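Local coordinates for ssDNA binding RNA Polymerase cofactor (Pseudomonas phage LUZ7, PDB 6QLC) that binds single-stranded DNA and acts as an RNA polymerase cofactor that regulates transcription, at the interface of chains A and B. Residues are numbered along the deposited sequence; one frame, centred on the assembly and turned at random. Chains: chain A/B, ssDNA binding RNA Polymerase cofactor.

The interface of chains A and B. Residues chain A 93-97; chain B 24-26, 28.
The end of strand 88-93 of chain A and the loop that follows it, up to the start of helix 97-100, lie alongside the start of the ordered part of chain B, a loop (24-26) leading into strand 27-34. The main chain carries the firmest link: the amide N of A:Thr94 donates to the carbonyl O of B:Ser26 at 3.0 Å. The donor sits nearly along the C=O axis, and the bond is fairly straight, with 160° at the hydrogen.

The two branches of the A:Thr94 side chain reach different neighbours in chain B. Its hydroxyl OG1 stands in the crowded position between the backbone N and the carbonyl carbon (chi1 66°). From there OG1 of A:Thr94 gives a weak hydrogen bond to the carbonyl O of B:Ser26 at 3.4 Å. The same OG1 of A:Thr94 accepts another weak one from the amide N of B:Ser26 at 3.5 Å. The carbonyl O of B:Ser26 is thus gripped by the amide N and, weakly, by the hydroxyl of one residue. That oxygen also lies in plane at the edge of the B:Tyr28 ring. The other branch of A:Thr94, the methyl CG2, points anti to the carbonyl carbon and meets the CD1-CE1 side of B:Tyr28, 3.5 Å from CE1, the two side chains crossing obliquely. The tyrosine ring is brought there by chi1 of -77°, which sets CG beside the backbone N.

Further along, the methyl CB of B:Ala25 faces the backbone of the chain A loop, 3.6 Å from the amide N of A:Ser96 and 3.9 Å from its CA. B:Gly24 completes the patch, packing against A:Ser96 at the start of helix 97-100.

Repeated by the two-fold axis, this largely backbone-mediated pairing fastens the first ordered residues of each chain to the C-terminal region of the other and may help to hold together the two-fold pair of the deposited assembly, if that is the form in which the protein works.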
ATOM      1  N   VAL A  93      14.709  -5.213   0.309  1.00 61.00           N
ATOM      2  CA  VAL A  93      15.428  -5.617   1.517  1.00 56.47           C
ATOM      3  C   VAL A  93      16.370  -4.491   1.931  1.00 65.73           C
ATOM      4  O   VAL A  93      17.163  -3.997   1.116  1.00 54.36           O
ATOM      5  CB  VAL A  93      16.197  -6.936   1.310  1.00 64.08           C
ATOM      6  CG1 VAL A  93      17.096  -6.868   0.084  1.00 68.95           C
ATOM      7  CG2 VAL A  93      17.012  -7.275   2.547  1.00 65.23           C
ATOM      8  N   THR A  94      16.275  -4.077   3.192  1.00 58.06           N
ATOM      9  CA  THR A  94      17.171  -3.055   3.708  1.00 63.49           C
ATOM     10  C   THR A  94      18.504  -3.677   4.113  1.00 71.03           C
ATOM     11  O   THR A  94      18.634  -4.893   4.277  1.00 62.60           O
ATOM     12  CB  THR A  94      16.565  -2.333   4.914  1.00 62.73           C
ATOM     13  OG1 THR A  94      16.446  -3.252   6.009  1.00 74.88           O
ATOM     14  CG2 THR A  94      15.195  -1.771   4.572  1.00 67.93           C
ATOM     15  N   ARG A  95      19.500  -2.816   4.278  1.00 52.62           N
ATOM     16  CA  ARG A  95      20.830  -3.261   4.653  1.00 55.35           C
ATOM     17  C   ARG A  95      20.868  -3.636   6.121  1.00 48.36           C
ATOM     18  O   ARG A  95      20.207  -3.015   6.955  1.00 64.33           O
ATOM     19  CB  ARG A  95      21.855  -2.164   4.398  1.00 52.43           C
ATOM     20  CG  ARG A  95      22.020  -1.770   2.961  1.00 55.04           C
ATOM     21  CD  ARG A  95      23.356  -1.071   2.788  1.00 58.84           C
ATOM     22  NE  ARG A  95      23.255   0.367   3.018  1.00 47.34           N
ATOM     23  CZ  ARG A  95      24.258   1.220   2.833  1.00 58.47           C
ATOM     24  NH1 ARG A  95      25.449   0.778   2.433  1.00 42.18           N
ATOM     25  NH2 ARG A  95      24.069   2.515   3.050  1.00 44.69           N
ATOM     26  N   SER A  96      21.653  -4.656   6.432  1.00 59.00           N
ATOM     27  CA  SER A  96      21.950  -4.956   7.818  1.00 56.62           C
ATOM     28  C   SER A  96      22.848  -3.874   8.398  1.00 66.68           C
ATOM     29  O   SER A  96      23.508  -3.116   7.673  1.00 57.50           O
ATOM     30  CB  SER A  96      22.647  -6.305   7.940  1.00 58.82           C
ATOM     31  OG  SER A  96      23.868  -6.291   7.218  1.00 51.49           O
ATOM     32  N   GLU A  97      22.869  -3.811   9.727  1.00 55.74           N
ATOM     33  CA  GLU A  97      23.796  -2.913  10.392  1.00 58.80           C
ATOM     34  C   GLU A  97      25.224  -3.224   9.985  1.00 61.24           C
ATOM     35  O   GLU A  97      26.037  -2.314   9.790  1.00 60.25           O
ATOM     36  CB  GLU A  97      23.622  -3.025  11.897  1.00 73.08           C
ATOM     37  CG  GLU A  97      22.335  -2.406  12.351  1.00 83.56           C
ATOM     38  CD  GLU A  97      22.416  -1.863  13.758  1.00 86.27           C
ATOM     39  OE1 GLU A  97      21.510  -1.086  14.124  1.00 74.31           O
ATOM     40  OE2 GLU A  97      23.369  -2.215  14.494  1.00 86.79           O
TER
ATOM     41  N   GLY B  24      20.758  -5.998  12.152  1.00 90.37           N
ATOM     42  CA  GLY B  24      20.171  -6.899  11.180  1.00 92.96           C
ATOM     43  C   GLY B  24      19.291  -6.181  10.165  1.00100.55           C
ATOM     44  O   GLY B  24      19.022  -4.978  10.253  1.00101.82           O
ATOM     45  N   ALA B  25      18.833  -6.957   9.183  1.00 90.41           N
ATOM     46  CA  ALA B  25      18.065  -6.451   8.051  1.00 88.43           C
ATOM     47  C   ALA B  25      16.641  -6.997   8.075  1.00 92.85           C
ATOM     48  O   ALA B  25      16.287  -7.842   8.903  1.00 96.18           O
ATOM     49  CB  ALA B  25      18.753  -6.812   6.726  1.00 71.72           C
ATOM     50  N   SER B  26      15.819  -6.492   7.150  1.00 83.95           N
ATOM     51  CA  SER B  26      14.431  -6.927   7.008  1.00 85.06           C
ATOM     52  C   SER B  26      13.952  -6.623   5.594  1.00 79.08           C
ATOM     53  O   SER B  26      14.566  -5.840   4.866  1.00 73.47           O
ATOM     54  CB  SER B  26      13.510  -6.256   8.037  1.00 76.94           C
ATOM     55  OG  SER B  26      13.748  -4.862   8.114  1.00 77.16           O
ATOM     56  N   TYR B  28      10.838  -5.335   2.915  1.00 49.48           N
ATOM     57  CA  TYR B  28       9.781  -4.335   2.830  1.00 45.10           C
ATOM     58  C   TYR B  28       8.968  -4.564   1.565  1.00 50.93           C
ATOM     59  O   TYR B  28       9.500  -4.966   0.527  1.00 51.00           O
ATOM     60  CB  TYR B  28      10.350  -2.887   2.827  1.00 52.58           C
ATOM     61  CG  TYR B  28      10.779  -2.424   4.208  1.00 60.91           C
ATOM     62  CD1 TYR B  28      11.788  -3.092   4.900  1.00 74.73           C
ATOM     63  CD2 TYR B  28      10.156  -1.349   4.839  1.00 69.32           C
ATOM     64  CE1 TYR B  28      12.177  -2.706   6.176  1.00 73.41           C
ATOM     65  CE2 TYR B  28      10.547  -0.946   6.129  1.00 75.16           C
ATOM     66  CZ  TYR B  28      11.562  -1.635   6.785  1.00 80.85           C
ATOM     67  OH  TYR B  28      11.973  -1.271   8.051  1.00 91.88           O
TER